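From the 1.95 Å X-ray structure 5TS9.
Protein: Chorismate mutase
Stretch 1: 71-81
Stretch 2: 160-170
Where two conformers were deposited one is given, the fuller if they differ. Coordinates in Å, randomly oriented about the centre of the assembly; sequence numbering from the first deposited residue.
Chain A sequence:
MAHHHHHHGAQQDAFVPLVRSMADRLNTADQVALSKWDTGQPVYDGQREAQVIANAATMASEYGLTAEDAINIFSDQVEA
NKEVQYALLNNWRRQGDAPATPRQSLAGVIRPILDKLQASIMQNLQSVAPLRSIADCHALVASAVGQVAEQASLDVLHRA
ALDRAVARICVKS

Stretch 1 (71-81) INIFSDQVEAN
Stretch 2, residues 160-170: AALDRAVARIC

Stretch 1 is helical throughout, 71-81, part of a longer helix. Stretch 2 continues an earlier helix through Ala165, and Val166, at phi/psi -86/7, is the first residue to leave helical values. The two helices run nearly antiparallel, their N-to-C directions 163° apart and their axes approaching to 8.2 Å. That spacing is close, and the closest backbone pairs involve alanines: the CA atoms of Ala80 and Ala161 lie 5.0 Å apart, as do those of Gln77 and Ala165, while Ile73 CA and Arg168 CA are 6.3 Å apart. Register therefore falls in steps of three or four residues in both stretches.

Along stretch 2, Ala160 stays out of reach and Ala161 makes the first contact. Its CB points toward stretch 1 and meets Ala80 CB at 4.4 Å, but the tighter approach is to backbone, Ala80 CB lying 3.2 Å from Ala161 O. Leu162 (chi1 t, chi2 p) and Asp163 (chi1 m) direct their CA-to-CB bonds away and leave the contact to their neighbours.

Arg164 starts sideways, and its end comes nearer to stretch 1, with chi1 t, chi2 p, chi3 t and chi4 81°. Its CG packs 4.0 Å from Ala80 CA, and Glu79 CB covers one face of the guanidinium, 3.8 Å from Arg164 NH2. The edge carries the charge pairing: Arg164 NH1 donates to Asp76 OD1 at 2.9 Å with a nearly straight angle of 172°, forming a salt bridge. A water accepts from Arg164 NH2 (2.8 Å) and donates to Asp76 OD1 (2.9 Å), closing a second path between the same partners. Arg164 NE is buried without a partner.

Ala165 is the second alanine packed against Ala80. Its CB sits 3.8 Å from Ala80 CB, and its carbonyl is read by Gln77, whose CA-to-CB bond points away but whose chain folds back (m, m, chi3 -73°). Gln77 NE2 donates to Ala165 O at 2.9 Å and to Ile73 O of its own helix at 3.0 Å.

Val166 points away. Ala167, at -47/-42, brings its CB within 3.8 Å of Asp76 OD2. Arg168, at -123/30, buries the most area of any residue here. With chi1 m, chi2 t, chi3 m and chi4 -172°, it sends Arg168 NE to Asp76 OD2 at 2.9 Å and 170°, the second salt bridge. Arg168 NH2 adds weak bonds to Asp76 OD1 and Asn72 O, both 3.1 Å, while Asn72 CA covers one face of the guanidinium. Asp76 (chi1 m, chi2 -22°) thus engages both arginines. Another water donates to Asp76 OD2 (2.7 Å) and Ala165 O (2.8 Å) and accepts from Arg168 N (2.9 Å), knitting the turn to the helix.

Ile73 (m, m) finishes the contact, its CD1 3.5 Å from Arg168 O and 4.0 Å from Ile169 N. Cys170 lies beyond reach. The lesson is economical: alanines sit where the backbones come closest, and one aspartate gathers two arginines.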

ATOM      1  N   ILE A  71      -3.515 -15.678  -5.759  1.00 21.97           N
ATOM      2  CA  ILE A  71      -2.240 -15.031  -5.437  1.00 23.28           C
ATOM      3  C   ILE A  71      -2.370 -13.518  -5.525  1.00 20.14           C
ATOM      4  O   ILE A  71      -1.958 -12.791  -4.615  1.00 22.36           O
ATOM      5  CB  ILE A  71      -1.121 -15.542  -6.361  1.00 28.87           C
ATOM      6  CG1 ILE A  71      -0.824 -17.014  -6.065  1.00 22.39           C
ATOM      7  CG2 ILE A  71       0.126 -14.632  -6.255  1.00 22.93           C
ATOM      8  CD1 ILE A  71       0.010 -17.657  -7.126  1.00 25.75           C
ATOM      9  N   ASN A  72      -2.949 -13.026  -6.624  1.00 18.90           N
ATOM     10  CA  ASN A  72      -3.129 -11.587  -6.789  1.00 17.97           C
ATOM     11  C   ASN A  72      -3.967 -11.009  -5.660  1.00 17.01           C
ATOM     12  O   ASN A  72      -3.635  -9.952  -5.101  1.00 16.12           O
ATOM     13  CB  ASN A  72      -3.791 -11.287  -8.132  1.00 18.55           C
ATOM     14  CG  ASN A  72      -2.874 -11.588  -9.312  1.00 35.06           C
ATOM     15  OD1 ASN A  72      -1.662 -11.741  -9.150  1.00 27.85           O
ATOM     16  ND2 ASN A  72      -3.452 -11.655 -10.501  1.00 20.42           N
ATOM     17  N   ILE A  73      -5.084 -11.674  -5.348  1.00 17.32           N
ATOM     18  CA  ILE A  73      -6.001 -11.175  -4.323  1.00 18.04           C
ATOM     19  C   ILE A  73      -5.312 -11.128  -2.965  1.00 20.82           C
ATOM     20  O   ILE A  73      -5.439 -10.147  -2.219  1.00 17.79           O
ATOM     21  CB  ILE A  73      -7.277 -12.041  -4.270  1.00 17.33           C
ATOM     22  CG1 ILE A  73      -8.149 -11.842  -5.530  1.00 20.31           C
ATOM     23  CG2 ILE A  73      -8.085 -11.742  -2.992  1.00 16.82           C
ATOM     24  CD1 ILE A  73      -8.846 -10.485  -5.597  1.00 23.95           C
ATOM     25  N   PHE A  74      -4.591 -12.187  -2.610  1.00 16.58           N
ATOM     26  CA  PHE A  74      -4.018 -12.191  -1.275  1.00 16.85           C
ATOM     27  C   PHE A  74      -2.716 -11.405  -1.202  1.00 16.36           C
ATOM     28  O   PHE A  74      -2.407 -10.869  -0.133  1.00 15.13           O
ATOM     29  CB  PHE A  74      -3.886 -13.626  -0.773  1.00 17.67           C
ATOM     30  CG  PHE A  74      -5.197 -14.168  -0.259  1.00 19.23           C
ATOM     31  CD1 PHE A  74      -6.142 -14.676  -1.145  1.00 18.23           C
ATOM     32  CD2 PHE A  74      -5.517 -14.090   1.090  1.00 18.70           C
ATOM     33  CE1 PHE A  74      -7.374 -15.139  -0.691  1.00 18.59           C
ATOM     34  CE2 PHE A  74      -6.734 -14.545   1.561  1.00 25.82           C
ATOM     35  CZ  PHE A  74      -7.677 -15.070   0.664  1.00 23.65           C
ATOM     36  N   SER A  75      -1.961 -11.287  -2.301  1.00 15.96           N
ATOM     37  CA  SER A  75      -0.894 -10.280  -2.315  1.00 17.36           C
ATOM     38  C   SER A  75      -1.473  -8.904  -2.047  1.00 17.17           C
ATOM     39  O   SER A  75      -0.929  -8.137  -1.249  1.00 21.13           O
ATOM     40  CB  SER A  75      -0.144 -10.264  -3.649  1.00 22.40           C
ATOM     41  OG  SER A  75       0.286 -11.564  -4.032  1.00 30.66           O
ATOM     42  N   ASP A  76      -2.609  -8.593  -2.673  1.00 14.45           N
ATOM     43  CA  ASP A  76      -3.276  -7.323  -2.396  1.00 13.76           C
ATOM     44  C   ASP A  76      -3.680  -7.208  -0.931  1.00 13.30           C
ATOM     45  O   ASP A  76      -3.554  -6.133  -0.342  1.00 13.47           O
ATOM     46  CB  ASP A  76      -4.495  -7.157  -3.311  1.00 14.82           C
ATOM     47  CG  ASP A  76      -4.097  -6.881  -4.766  1.00 19.48           C
ATOM     48  OD1 ASP A  76      -2.942  -6.406  -4.998  1.00 16.15           O
ATOM     49  OD2 ASP A  76      -4.936  -7.120  -5.667  1.00 21.86           O
ATOM     50  N   GLN A  77      -4.171  -8.299  -0.334  1.00 16.02           N
ATOM     51  CA  GLN A  77      -4.563  -8.267   1.076  1.00 13.46           C
ATOM     52  C   GLN A  77      -3.377  -7.998   1.981  1.00 14.10           C
ATOM     53  O   GLN A  77      -3.503  -7.261   2.970  1.00 14.89           O
ATOM     54  CB  GLN A  77      -5.212  -9.588   1.508  1.00 14.16           C
ATOM     55  CG  GLN A  77      -6.461 -10.005   0.759  1.00 14.62           C
ATOM     56  CD  GLN A  77      -7.416  -8.861   0.497  1.00 17.74           C
ATOM     57  OE1 GLN A  77      -8.092  -8.376   1.406  1.00 22.49           O
ATOM     58  NE2 GLN A  77      -7.510  -8.447  -0.762  1.00 14.30           N
ATOM     59  N   VAL A  78      -2.229  -8.628   1.705  1.00 13.57           N
ATOM     60  CA  VAL A  78      -1.115  -8.429   2.626  0.51 13.49           C
ATOM     61  C   VAL A  78      -0.513  -7.036   2.451  1.00 12.87           C
ATOM     62  O   VAL A  78      -0.110  -6.416   3.433  1.00 17.26           O
ATOM     63  CB  VAL A  78      -0.062  -9.542   2.482  0.51 18.50           C
ATOM     64  CG1 VAL A  78      -0.682 -10.886   2.792  0.51 20.31           C
ATOM     65  CG2 VAL A  78       0.520  -9.548   1.100  0.51 14.52           C
ATOM     66  N   GLU A  79      -0.512  -6.485   1.236  1.00 12.74           N
ATOM     67  CA  GLU A  79      -0.011  -5.120   1.047  0.54 12.29           C
ATOM     68  C   GLU A  79      -0.926  -4.094   1.703  1.00 11.78           C
ATOM     69  O   GLU A  79      -0.453  -3.099   2.257  1.00 15.41           O
ATOM     70  CB  GLU A  79       0.143  -4.799  -0.445  0.54 12.47           C
ATOM     71  CG  GLU A  79       1.202  -5.618  -1.152  0.54 18.77           C
ATOM     72  CD  GLU A  79       2.587  -5.370  -0.602  0.54 18.23           C
ATOM     73  OE1 GLU A  79       2.887  -4.214  -0.236  0.54 24.38           O
ATOM     74  OE2 GLU A  79       3.377  -6.324  -0.530  0.54 16.14           O
ATOM     75  N   ALA A  80      -2.245  -4.291   1.629  1.00 11.80           N
ATOM     76  CA  ALA A  80      -3.126  -3.339   2.302  1.00 11.92           C
ATOM     77  C   ALA A  80      -2.913  -3.402   3.812  1.00 14.87           C
ATOM     78  O   ALA A  80      -2.913  -2.375   4.501  1.00 12.07           O
ATOM     79  CB  ALA A  80      -4.588  -3.628   1.952  1.00 11.73           C
ATOM     80  N   ASN A  81      -2.702  -4.606   4.329  1.00 11.79           N
ATOM     81  CA  ASN A  81      -2.464  -4.771   5.759  1.00 14.43           C
ATOM     82  C   ASN A  81      -1.176  -4.070   6.186  1.00 19.02           C
ATOM     83  O   ASN A  81      -1.146  -3.368   7.202  1.00 21.09           O
ATOM     84  CB  ASN A  81      -2.435  -6.266   6.085  1.00 12.56           C
ATOM     85  CG  ASN A  81      -3.018  -6.572   7.460  1.00 17.93           C
ATOM     86  OD1 ASN A  81      -2.333  -6.453   8.476  1.00 16.57           O
ATOM     87  ND2 ASN A  81      -4.284  -6.957   7.492  1.00 16.92           N
ATOM     88  N   ALA A 160      -8.615   4.062   2.637  1.00 20.21           N
ATOM     89  CA  ALA A 160      -7.574   4.065   1.611  1.00 18.07           C
ATOM     90  C   ALA A 160      -6.993   2.672   1.427  1.00 16.24           C
ATOM     91  O   ALA A 160      -6.814   2.206   0.294  1.00 13.19           O
ATOM     92  CB  ALA A 160      -6.472   5.061   1.974  1.00 17.69           C
ATOM     93  N   ALA A 161      -6.722   1.978   2.529  1.00 11.85           N
ATOM     94  CA  ALA A 161      -6.154   0.645   2.439  1.00 13.01           C
ATOM     95  C   ALA A 161      -7.202  -0.386   2.040  1.00 14.61           C
ATOM     96  O   ALA A 161      -6.858  -1.412   1.432  1.00 16.17           O
ATOM     97  CB  ALA A 161      -5.481   0.273   3.773  1.00 13.55           C
ATOM     98  N   LEU A 162      -8.485  -0.142   2.339  1.00 12.73           N
ATOM     99  CA  LEU A 162      -9.514  -1.005   1.762  1.00 12.75           C
ATOM    100  C   LEU A 162      -9.532  -0.867   0.236  1.00 15.75           C
ATOM    101  O   LEU A 162      -9.635  -1.868  -0.484  1.00 14.11           O
ATOM    102  CB  LEU A 162     -10.894  -0.685   2.360  1.00 13.30           C
ATOM    103  CG  LEU A 162     -12.042  -1.647   1.996  1.00 16.81           C
ATOM    104  CD1 LEU A 162     -11.611  -3.088   2.135  1.00 16.70           C
ATOM    105  CD2 LEU A 162     -13.266  -1.398   2.857  1.00 18.67           C
ATOM    106  N   ASP A 163      -9.382   0.358  -0.275  1.00 13.69           N
ATOM    107  CA  ASP A 163      -9.267   0.553  -1.727  1.00 13.65           C
ATOM    108  C   ASP A 163      -8.061  -0.195  -2.302  1.00 16.55           C
ATOM    109  O   ASP A 163      -8.100  -0.656  -3.449  1.00 15.72           O
ATOM    110  CB  ASP A 163      -9.134   2.039  -2.067  1.00 14.54           C
ATOM    111  CG  ASP A 163     -10.467   2.827  -1.960  1.00 22.06           C
ATOM    112  OD1 ASP A 163     -11.563   2.294  -2.265  1.00 16.26           O
ATOM    113  OD2 ASP A 163     -10.391   4.019  -1.602  1.00 20.61           O
ATOM    114  N   ARG A 164      -6.973  -0.310  -1.534  1.00 13.10           N
ATOM    115  CA  ARG A 164      -5.834  -1.110  -1.974  1.00 16.69           C
ATOM    116  C   ARG A 164      -6.190  -2.591  -1.984  1.00 16.24           C
ATOM    117  O   ARG A 164      -5.799  -3.330  -2.899  1.00 16.77           O
ATOM    118  CB  ARG A 164      -4.625  -0.846  -1.056  1.00 12.66           C
ATOM    119  CG  ARG A 164      -3.370  -1.691  -1.367  1.00 11.94           C
ATOM    120  CD  ARG A 164      -2.726  -1.234  -2.684  1.00 16.06           C
ATOM    121  NE  ARG A 164      -1.542  -2.000  -3.077  1.00 19.47           N
ATOM    122  CZ  ARG A 164      -1.597  -3.181  -3.682  1.00 21.51           C
ATOM    123  NH1 ARG A 164      -2.782  -3.738  -3.937  1.00 18.43           N
ATOM    124  NH2 ARG A 164      -0.473  -3.813  -4.019  1.00 19.81           N
ATOM    125  N   ALA A 165      -6.952  -3.045  -0.985  1.00 12.60           N
ATOM    126  CA  ALA A 165      -7.236  -4.476  -0.879  1.00 12.91           C
ATOM    127  C   ALA A 165      -8.149  -4.979  -1.996  1.00 17.12           C
ATOM    128  O   ALA A 165      -7.993  -6.117  -2.447  1.00 18.18           O
ATOM    129  CB  ALA A 165      -7.849  -4.793   0.485  1.00 12.86           C
ATOM    130  N   VAL A 166      -9.090  -4.162  -2.465  1.00 14.60           N
ATOM    131  CA  VAL A 166     -10.067  -4.580  -3.474  1.00 14.69           C
ATOM    132  C   VAL A 166      -9.529  -4.420  -4.894  1.00 15.07           C
ATOM    133  O   VAL A 166     -10.265  -4.604  -5.875  1.00 15.88           O
ATOM    134  CB  VAL A 166     -11.376  -3.781  -3.324  1.00 15.07           C
ATOM    135  CG1 VAL A 166     -11.971  -3.992  -1.939  1.00 14.90           C
ATOM    136  CG2 VAL A 166     -11.128  -2.293  -3.619  1.00 14.94           C
ATOM    137  N   ALA A 167      -8.243  -4.077  -5.002  1.00 17.25           N
ATOM    138  CA  ALA A 167      -7.622  -3.665  -6.265  1.00 19.10           C
ATOM    139  C   ALA A 167      -7.939  -4.585  -7.442  1.00 20.53           C
ATOM    140  O   ALA A 167      -8.143  -4.112  -8.571  1.00 17.90           O
ATOM    141  CB  ALA A 167      -6.106  -3.579  -6.067  1.00 14.72           C
ATOM    142  N   ARG A 168      -7.928  -5.894  -7.237  1.00 17.81           N
ATOM    143  CA  ARG A 168      -8.079  -6.797  -8.376  1.00 18.16           C
ATOM    144  C   ARG A 168      -9.270  -7.746  -8.219  1.00 22.32           C
ATOM    145  O   ARG A 168      -9.259  -8.873  -8.725  1.00 19.21           O
ATOM    146  CB  ARG A 168      -6.777  -7.554  -8.621  1.00 18.93           C
ATOM    147  CG  ARG A 168      -5.626  -6.577  -8.851  1.00 24.51           C
ATOM    148  CD  ARG A 168      -4.347  -7.246  -9.281  1.00 26.76           C
ATOM    149  NE  ARG A 168      -3.577  -7.642  -8.118  1.00 19.97           N
ATOM    150  CZ  ARG A 168      -2.336  -8.119  -8.167  1.00 21.16           C
ATOM    151  NH1 ARG A 168      -1.712  -8.266  -9.336  1.00 19.68           N
ATOM    152  NH2 ARG A 168      -1.720  -8.438  -7.040  1.00 18.04           N
ATOM    153  N   ILE A 169     -10.311  -7.303  -7.517  1.00 17.50           N
ATOM    154  CA  ILE A 169     -11.605  -7.971  -7.643  1.00 18.33           C
ATOM    155  C   ILE A 169     -12.072  -7.925  -9.095  1.00 26.61           C
ATOM    156  O   ILE A 169     -12.422  -8.949  -9.700  1.00 20.43           O
ATOM    157  CB  ILE A 169     -12.633  -7.317  -6.709  1.00 18.05           C
ATOM    158  CG1 ILE A 169     -12.268  -7.569  -5.244  1.00 20.63           C
ATOM    159  CG2 ILE A 169     -14.036  -7.810  -7.027  1.00 19.13           C
ATOM    160  CD1 ILE A 169     -13.196  -6.836  -4.283  1.00 17.00           C
ATOM    161  N   CYS A 170     -12.089  -6.735  -9.670  1.00 19.54           N
ATOM    162  CA  CYS A 170     -12.468  -6.567 -11.067  1.00 20.75           C
ATOM    163  C   CYS A 170     -11.376  -7.110 -11.965  1.00 25.15           C
ATOM    164  O   CYS A 170     -10.197  -6.815 -11.757  1.00 26.56           O
ATOM    165  CB  CYS A 170     -12.686  -5.091 -11.377  1.00 27.66           C
ATOM    166  SG  CYS A 170     -14.020  -4.378 -10.438  1.00 28.45           S
TER
HETATM  167  O   HOH W   1       0.745 -10.032  -7.324  1.00 33.00           O
HETATM  168  O   HOH W   2      -7.506  -7.468  -4.885  1.00 16.47           O
HETATM  169  O   HOH W   3      -0.100  -6.547  -4.601  1.00 26.95           O